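Local coordinates for GDSL-like Lipase/Acylhydrolase family protein (Neisseria meningitidis, PDB 4K7J) that removes O-acetyl groups from peptidoglycan as an esterase of the SGNH hydrolase family, using a catalytic triad, at residues 152-156 against 194-198; 284-289 against 309-315. All blocks are in the same frame, centred on the assembly; numbering follows the deposited sequence.

Interaction 1 (152-156 against 194-198)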
ATOM      1  N   PHE A 152      -8.288   8.182  -9.420  1.00 14.46           N
ATOM      2  CA  PHE A 152      -9.595   7.558  -9.241  1.00 11.74           C
ATOM      3  C   PHE A 152     -10.588   8.671  -8.942  1.00 11.55           C
ATOM      4  O   PHE A 152     -10.320   9.531  -8.107  1.00 15.41           O
ATOM      5  CB  PHE A 152      -9.588   6.530  -8.105  1.00 10.62           C
ATOM      6  CG  PHE A 152      -8.898   5.237  -8.454  1.00 13.11           C
ATOM      7  CD1 PHE A 152      -9.604   4.198  -9.043  1.00 12.27           C
ATOM      8  CD2 PHE A 152      -7.546   5.064  -8.196  1.00 10.74           C
ATOM      9  CE1 PHE A 152      -8.973   3.002  -9.364  1.00 11.61           C
ATOM     10  CE2 PHE A 152      -6.906   3.861  -8.510  1.00 11.56           C
ATOM     11  CZ  PHE A 152      -7.631   2.832  -9.095  1.00 14.92           C
ATOM     12  N   ALA A 153     -11.731   8.663  -9.613  1.00 12.62           N
ATOM     13  CA  ALA A 153     -12.675   9.774  -9.491  1.00 14.15           C
ATOM     14  C   ALA A 153     -14.094   9.356  -9.814  1.00 11.29           C
ATOM     15  O   ALA A 153     -14.317   8.559 -10.720  1.00 15.05           O
ATOM     16  CB  ALA A 153     -12.250  10.930 -10.400  1.00 12.54           C
ATOM     17  N   LYS A 154     -15.054   9.886  -9.065  1.00 13.23           N
ATOM     18  CA  LYS A 154     -16.458   9.668  -9.367  1.00 13.37           C
ATOM     19  C   LYS A 154     -17.224  10.982  -9.359  1.00 17.93           C
ATOM     20  O   LYS A 154     -17.377  11.614  -8.316  1.00 16.67           O
ATOM     21  CB  LYS A 154     -17.100   8.704  -8.372  1.00 18.34           C
ATOM     22  CG  LYS A 154     -18.550   8.393  -8.727  1.00 15.57           C
ATOM     23  CD  LYS A 154     -19.172   7.369  -7.783  1.00 18.17           C
ATOM     24  CE  LYS A 154     -19.352   7.931  -6.395  1.00 17.55           C
ATOM     25  NZ  LYS A 154     -20.177   6.995  -5.568  1.00 19.72           N
ATOM     26  N   PRO A 155     -17.723  11.391 -10.529  1.00 19.14           N
ATOM     27  CA  PRO A 155     -18.431  12.661 -10.653  1.00 16.87           C
ATOM     28  C   PRO A 155     -19.850  12.532 -10.113  1.00 21.62           C
ATOM     29  O   PRO A 155     -20.423  11.444 -10.139  1.00 19.72           O
ATOM     30  CB  PRO A 155     -18.496  12.858 -12.168  1.00 18.38           C
ATOM     31  CG  PRO A 155     -18.644  11.472 -12.693  1.00 20.54           C
ATOM     32  CD  PRO A 155     -17.753  10.621 -11.788  1.00 21.33           C
ATOM     33  N   LEU A 156     -20.416  13.632  -9.634  1.00 20.78           N
ATOM     34  CA  LEU A 156     -21.832  13.639  -9.298  1.00 29.03           C
ATOM     35  C   LEU A 156     -22.672  13.403 -10.558  1.00 28.53           C
ATOM     36  O   LEU A 156     -23.631  12.631 -10.539  1.00 31.28           O
ATOM     37  CB  LEU A 156     -22.221  14.962  -8.641  1.00 33.97           C
ATOM     38  CG  LEU A 156     -23.675  15.069  -8.205  1.00 33.85           C
ATOM     39  CD1 LEU A 156     -23.935  14.157  -7.005  1.00 35.84           C
ATOM     40  CD2 LEU A 156     -24.002  16.514  -7.883  1.00 41.14           C
ATOM     41  N   PRO A 194     -19.287  18.978  -7.275  1.00 20.05           N
ATOM     42  CA  PRO A 194     -18.709  17.947  -6.402  1.00 19.74           C
ATOM     43  C   PRO A 194     -18.296  16.656  -7.096  1.00 16.33           C
ATOM     44  O   PRO A 194     -19.014  16.154  -7.964  1.00 15.24           O
ATOM     45  CB  PRO A 194     -19.850  17.633  -5.424  1.00 16.89           C
ATOM     46  CG  PRO A 194     -20.709  18.879  -5.435  1.00 20.46           C
ATOM     47  CD  PRO A 194     -20.660  19.335  -6.859  1.00 20.47           C
ATOM     48  N   TRP A 195     -17.161  16.116  -6.657  1.00 16.29           N
ATOM     49  CA  TRP A 195     -16.697  14.792  -7.040  1.00 18.00           C
ATOM     50  C   TRP A 195     -16.301  14.022  -5.784  1.00 16.70           C
ATOM     51  O   TRP A 195     -16.005  14.624  -4.751  1.00 12.36           O
ATOM     52  CB  TRP A 195     -15.403  14.902  -7.836  1.00 13.94           C
ATOM     53  CG  TRP A 195     -15.462  15.474  -9.203  1.00 20.05           C
ATOM     54  CD1 TRP A 195     -15.667  16.783  -9.547  1.00 14.09           C
ATOM     55  CD2 TRP A 195     -15.223  14.769 -10.424  1.00 16.52           C
ATOM     56  NE1 TRP A 195     -15.610  16.922 -10.916  1.00 18.84           N
ATOM     57  CE2 TRP A 195     -15.325  15.703 -11.475  1.00 20.65           C
ATOM     58  CE3 TRP A 195     -14.936  13.432 -10.731  1.00 14.32           C
ATOM     59  CZ2 TRP A 195     -15.157  15.339 -12.816  1.00 15.59           C
ATOM     60  CZ3 TRP A 195     -14.776  13.072 -12.057  1.00 12.36           C
ATOM     61  CH2 TRP A 195     -14.880  14.025 -13.083  1.00 17.15           C
ATOM     62  N   ASP A 196     -16.212  12.698  -5.900  1.00 14.69           N
ATOM     63  CA  ASP A 196     -15.413  11.917  -4.954  1.00 12.58           C
ATOM     64  C   ASP A 196     -14.117  11.521  -5.632  1.00 12.06           C
ATOM     65  O   ASP A 196     -14.126  11.116  -6.790  1.00 13.57           O
ATOM     66  CB  ASP A 196     -16.165  10.670  -4.476  1.00 17.85           C
ATOM     67  CG  ASP A 196     -17.306  11.007  -3.526  1.00 19.86           C
ATOM     68  OD1 ASP A 196     -17.349  12.152  -3.026  1.00 19.93           O
ATOM     69  OD2 ASP A 196     -18.152  10.127  -3.279  1.00 26.68           O
ATOM     70  N   ILE A 197     -13.008  11.646  -4.920  1.00 12.80           N
ATOM     71  CA  ILE A 197     -11.684  11.337  -5.486  1.00 12.85           C
ATOM     72  C   ILE A 197     -11.012  10.256  -4.628  1.00 16.97           C
ATOM     73  O   ILE A 197     -11.084  10.300  -3.397  1.00 13.43           O
ATOM     74  CB  ILE A 197     -10.767  12.595  -5.503  1.00 12.51           C
ATOM     75  CG1 ILE A 197     -11.436  13.769  -6.223  1.00 13.17           C
ATOM     76  CG2 ILE A 197      -9.408  12.284  -6.127  1.00 11.98           C
ATOM     77  CD1 ILE A 197     -11.648  13.569  -7.723  1.00 11.39           C
ATOM     78  N   GLY A 198     -10.379   9.287  -5.278  1.00 11.30           N
ATOM     79  CA  GLY A 198      -9.668   8.223  -4.595  1.00 11.38           C
ATOM     80  C   GLY A 198      -8.189   8.532  -4.653  1.00 13.99           C
ATOM     81  O   GLY A 198      -7.805   9.691  -4.600  1.00 12.12           O
TER
HETATM   82  O   HOH W   1     -18.637   7.508  -2.896  1.00 22.22           O
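Two neighbouring antiparallel strands, 147-155 and 195-203, meet here in the all-beta region, where 152-156 belongs to the peptidoglycan O-acetylesterase N-terminal domain; the contact's centre is about 21 Å from that of the chain. The axes of 152-155 and 195-198 approach to 4.5 Å, with directions 168° apart, and the backbone ladder is regular: Gly198 N donates to Phe152 O (2.8 Å), Lys154 N to Asp196 O (2.7 Å) and Asp196 N to Lys154 O (2.9 Å). Beyond the strands it frays into a weak bond from Leu156 N to Pro194 O (3.3 Å). Alternation of side chains along each strand sorts the two faces. The non-hydrogen-bonded pairs Ala153-Ile197 and Pro155-Trp195 share one, through which two five-stranded antiparallel sheets meet: Leu162 of the second sheet packs against Trp195 and Ile197, and Trp195 NE1 is hydrogen-bonded to Thr161 O. The family suggests a jelly-roll-like relation to galactose-binding domains. Pro155 CB sits 3.8 Å from the centroid of the Trp195 six-membered ring, over its face, a CH-pi contact, and Ala153 CB touches Trp195 CE3 at 3.7 Å and Ile197 CD1 at 3.8 Å. Lys154 and Asp196, a hydrogen-bonded pair, lie on the other face; Lys154 NZ is 4.4 Å from Asp196 OD2, too far for a salt bridge, and a water spans the gap, while Asp119 forms a salt bridge with Lys154 and His128 a hydrogen bond with Asp196.

Interaction 2 (284-289 against 309-315)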
ATOM      1  N   ILE A 284       3.367 -11.649   0.623  1.00 13.35           N
ATOM      2  CA  ILE A 284       2.635 -11.600   1.885  1.00 16.97           C
ATOM      3  C   ILE A 284       3.596 -11.335   3.043  1.00 16.71           C
ATOM      4  O   ILE A 284       4.554 -12.092   3.268  1.00 17.96           O
ATOM      5  CB  ILE A 284       1.831 -12.890   2.120  1.00 15.53           C
ATOM      6  CG1 ILE A 284       0.646 -12.929   1.146  1.00 15.54           C
ATOM      7  CG2 ILE A 284       1.360 -12.979   3.567  1.00 13.51           C
ATOM      8  CD1 ILE A 284      -0.153 -14.206   1.169  1.00 14.84           C
ATOM      9  N   ILE A 285       3.352 -10.242   3.756  1.00 15.07           N
ATOM     10  CA  ILE A 285       4.147  -9.893   4.923  1.00 14.80           C
ATOM     11  C   ILE A 285       3.527 -10.509   6.178  1.00 16.62           C
ATOM     12  O   ILE A 285       2.475 -10.072   6.638  1.00 15.48           O
ATOM     13  CB  ILE A 285       4.269  -8.375   5.080  1.00 13.84           C
ATOM     14  CG1 ILE A 285       5.108  -7.808   3.932  1.00 16.56           C
ATOM     15  CG2 ILE A 285       4.929  -8.034   6.418  1.00 17.04           C
ATOM     16  CD1 ILE A 285       5.558  -6.383   4.149  1.00 18.77           C
ATOM     17  N   GLY A 286       4.165 -11.552   6.705  1.00 20.27           N
ATOM     18  CA  GLY A 286       3.684 -12.183   7.921  1.00 13.56           C
ATOM     19  C   GLY A 286       3.686 -11.180   9.057  1.00 17.00           C
ATOM     20  O   GLY A 286       4.580 -10.339   9.133  1.00 16.00           O
ATOM     21  N   ALA A 287       2.681 -11.248   9.925  1.00 13.40           N
ATOM     22  CA  ALA A 287       2.559 -10.290  11.013  1.00 17.66           C
ATOM     23  C   ALA A 287       3.817 -10.254  11.903  1.00 23.84           C
ATOM     24  O   ALA A 287       4.430 -11.298  12.162  1.00 17.46           O
ATOM     25  CB  ALA A 287       1.330 -10.597  11.838  1.00 15.29           C
ATOM     26  N   PRO A 288       4.206  -9.050  12.366  1.00 15.90           N
ATOM     27  CA  PRO A 288       5.292  -8.952  13.346  1.00 17.14           C
ATOM     28  C   PRO A 288       4.826  -9.506  14.678  1.00 19.26           C
ATOM     29  O   PRO A 288       3.628  -9.709  14.856  1.00 18.57           O
ATOM     30  CB  PRO A 288       5.511  -7.437  13.475  1.00 15.68           C
ATOM     31  CG  PRO A 288       4.180  -6.830  13.125  1.00 18.52           C
ATOM     32  CD  PRO A 288       3.631  -7.728  12.039  1.00 18.00           C
ATOM     33  N   GLU A 289       5.741  -9.745  15.609  1.00 17.96           N
ATOM     34  CA  GLU A 289       5.305 -10.078  16.950  1.00 17.59           C
ATOM     35  C   GLU A 289       4.621  -8.855  17.544  1.00 17.56           C
ATOM     36  O   GLU A 289       5.112  -7.738  17.415  1.00 19.47           O
ATOM     37  CB  GLU A 289       6.461 -10.526  17.853  1.00 21.15           C
ATOM     38  CG  GLU A 289       5.990 -10.852  19.278  1.00 21.87           C
ATOM     39  CD  GLU A 289       7.046 -11.534  20.143  1.00 29.03           C
ATOM     40  OE1 GLU A 289       8.030 -10.873  20.539  1.00 27.13           O
ATOM     41  OE2 GLU A 289       6.880 -12.733  20.440  1.00 27.03           O
ATOM     42  N   GLN A 309      -0.257 -15.909  12.029  1.00 13.53           N
ATOM     43  CA  GLN A 309       1.015 -15.908  11.307  1.00 11.13           C
ATOM     44  C   GLN A 309       1.215 -17.194  10.492  1.00 14.89           C
ATOM     45  O   GLN A 309       1.768 -17.171   9.385  1.00 15.98           O
ATOM     46  CB  GLN A 309       2.192 -15.730  12.275  1.00 14.11           C
ATOM     47  CG  GLN A 309       2.276 -14.353  12.930  1.00 14.14           C
ATOM     48  CD  GLN A 309       3.244 -14.335  14.091  1.00 17.89           C
ATOM     49  OE1 GLN A 309       3.335 -15.300  14.854  1.00 18.94           O
ATOM     50  NE2 GLN A 309       4.000 -13.251  14.212  1.00 15.61           N
ATOM     51  N   GLN A 310       0.757 -18.312  11.041  1.00 13.79           N
ATOM     52  CA  GLN A 310       0.917 -19.600  10.360  1.00 19.90           C
ATOM     53  C   GLN A 310      -0.032 -19.706   9.179  1.00 16.93           C
ATOM     54  O   GLN A 310       0.323 -20.246   8.132  1.00 16.97           O
ATOM     55  CB  GLN A 310       0.701 -20.766  11.329  1.00 21.76           C
ATOM     56  CG  GLN A 310       1.837 -20.926  12.309  1.00 15.57           C
ATOM     57  CD  GLN A 310       1.682 -22.143  13.197  1.00 25.78           C
ATOM     58  OE1 GLN A 310       0.710 -22.899  13.089  1.00 22.97           O
ATOM     59  NE2 GLN A 310       2.644 -22.335  14.088  1.00 14.63           N
ATOM     60  N   MET A 311      -1.243 -19.192   9.356  1.00 17.07           N
ATOM     61  CA  MET A 311      -2.197 -19.151   8.267  1.00 20.63           C
ATOM     62  C   MET A 311      -1.610 -18.357   7.111  1.00 18.39           C
ATOM     63  O   MET A 311      -1.704 -18.778   5.954  1.00 19.83           O
ATOM     64  CB  MET A 311      -3.511 -18.511   8.710  1.00 17.45           C
ATOM     65  CG  MET A 311      -4.459 -18.292   7.540  1.00 23.59           C
ATOM     66  SD  MET A 311      -5.688 -17.054   7.926  1.00 31.36           S
ATOM     67  CE  MET A 311      -4.667 -15.584   7.805  1.00 23.20           C
ATOM     68  N   GLN A 312      -0.991 -17.219   7.427  1.00 18.06           N
ATOM     69  CA  GLN A 312      -0.429 -16.355   6.386  1.00 17.42           C
ATOM     70  C   GLN A 312       0.594 -17.080   5.531  1.00 20.28           C
ATOM     71  O   GLN A 312       0.603 -16.938   4.303  1.00 15.11           O
ATOM     72  CB  GLN A 312       0.210 -15.105   6.988  1.00 11.38           C
ATOM     73  CG  GLN A 312      -0.776 -14.168   7.659  1.00 15.01           C
ATOM     74  CD  GLN A 312      -0.103 -12.938   8.239  1.00 18.05           C
ATOM     75  OE1 GLN A 312       0.613 -13.026   9.223  1.00 15.86           O
ATOM     76  NE2 GLN A 312      -0.321 -11.786   7.614  1.00 18.88           N
ATOM     77  N   ARG A 313       1.470 -17.844   6.177  1.00 13.09           N
ATOM     78  CA  ARG A 313       2.463 -18.607   5.438  1.00 16.84           C
ATOM     79  C   ARG A 313       1.843 -19.718   4.581  1.00 16.61           C
ATOM     80  O   ARG A 313       2.240 -19.904   3.441  1.00 17.71           O
ATOM     81  CB  ARG A 313       3.553 -19.161   6.365  1.00 20.69           C
ATOM     82  CG  ARG A 313       4.691 -19.780   5.593  1.00 18.37           C
ATOM     83  CD  ARG A 313       5.568 -20.633   6.479  1.00 24.96           C
ATOM     84  NE  ARG A 313       6.458 -19.826   7.302  1.00 26.36           N
ATOM     85  CZ  ARG A 313       7.615 -19.328   6.879  1.00 26.56           C
ATOM     86  NH1 ARG A 313       8.022 -19.546   5.636  1.00 25.09           N
ATOM     87  NH2 ARG A 313       8.362 -18.603   7.698  1.00 27.66           N
ATOM     88  N   ARG A 314       0.855 -20.433   5.109  1.00 18.44           N
ATOM     89  CA  ARG A 314       0.140 -21.430   4.300  1.00 16.09           C
ATOM     90  C   ARG A 314      -0.508 -20.803   3.062  1.00 16.99           C
ATOM     91  O   ARG A 314      -0.467 -21.370   1.970  1.00 15.64           O
ATOM     92  CB  ARG A 314      -0.952 -22.123   5.117  1.00 17.83           C
ATOM     93  CG  ARG A 314      -0.461 -23.109   6.150  1.00 19.33           C
ATOM     94  CD  ARG A 314      -1.609 -24.019   6.624  1.00 21.65           C
ATOM     95  NE  ARG A 314      -2.698 -23.304   7.296  1.00 19.98           N
ATOM     96  CZ  ARG A 314      -2.643 -22.899   8.558  1.00 19.88           C
ATOM     97  NH1 ARG A 314      -1.556 -23.128   9.278  1.00 22.02           N
ATOM     98  NH2 ARG A 314      -3.667 -22.267   9.104  1.00 18.83           N
ATOM     99  N   VAL A 315      -1.110 -19.630   3.235  1.00 15.75           N
ATOM    100  CA  VAL A 315      -1.722 -18.924   2.102  1.00 15.74           C
ATOM    101  C   VAL A 315      -0.683 -18.584   1.038  1.00 19.54           C
ATOM    102  O   VAL A 315      -0.912 -18.795  -0.166  1.00 19.88           O
ATOM    103  CB  VAL A 315      -2.441 -17.628   2.551  1.00 16.95           C
ATOM    104  CG1 VAL A 315      -2.800 -16.763   1.339  1.00 18.20           C
ATOM    105  CG2 VAL A 315      -3.683 -17.969   3.363  1.00 17.63           C
TER
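Ile284, on the strand 281-286, points its side chain at the helix 305-318, and its CD1 meets Val315 CG1 at 3.7 Å, an apolar contact between strand and helix. Ile285 turns the opposite way, as alternation along a strand requires, and packs on Trp326. At Gly286 the CA lies 3.4 Å from Gln312 OE1, and the next residue makes the polar link: Ala287 N donates to Gln312 OE1 (2.8 Å), while Ala287 O accepts from Gln309 NE2 (2.9 Å). Two glutamines one helical turn apart thus hold both backbone polar groups of a residue leaving the sheet. Beyond Pro288, Glu289 turns from the helix and forms a salt bridge with Arg301 and hydrogen bonds to the backbone nitrogens of Cys334, Ser335 and Met336. The strand and helix, whose segments 284-286 and 309-315 run nearly antiparallel at 156°, are the first two elements of a beta-alpha-beta unit completed by strand 322-325, with helix 259-276 packed beside Met311 and Gln312.

How the interactions relate
From the N terminus, the chain first builds parts of the alpha/beta core, including strand 53-60, and then enters the beta-rich region, where interaction 1 closes a loop of 37 intervening residues, containing strands but no helix. It returns through strand 208-215, at one edge of the mixed sheet, and after strand 242-246 reaches interaction 2, which closes a shorter excursion of 19 residues between the segments 284-289 and 309-315. The two loops lie in series, neither nesting nor crossing. The centres of the two contacts are about 35 Å apart, on opposite sides of the chain's centre. The first ties strands within a beta sheet; the second ties a helix to the core of the hydrolase fold.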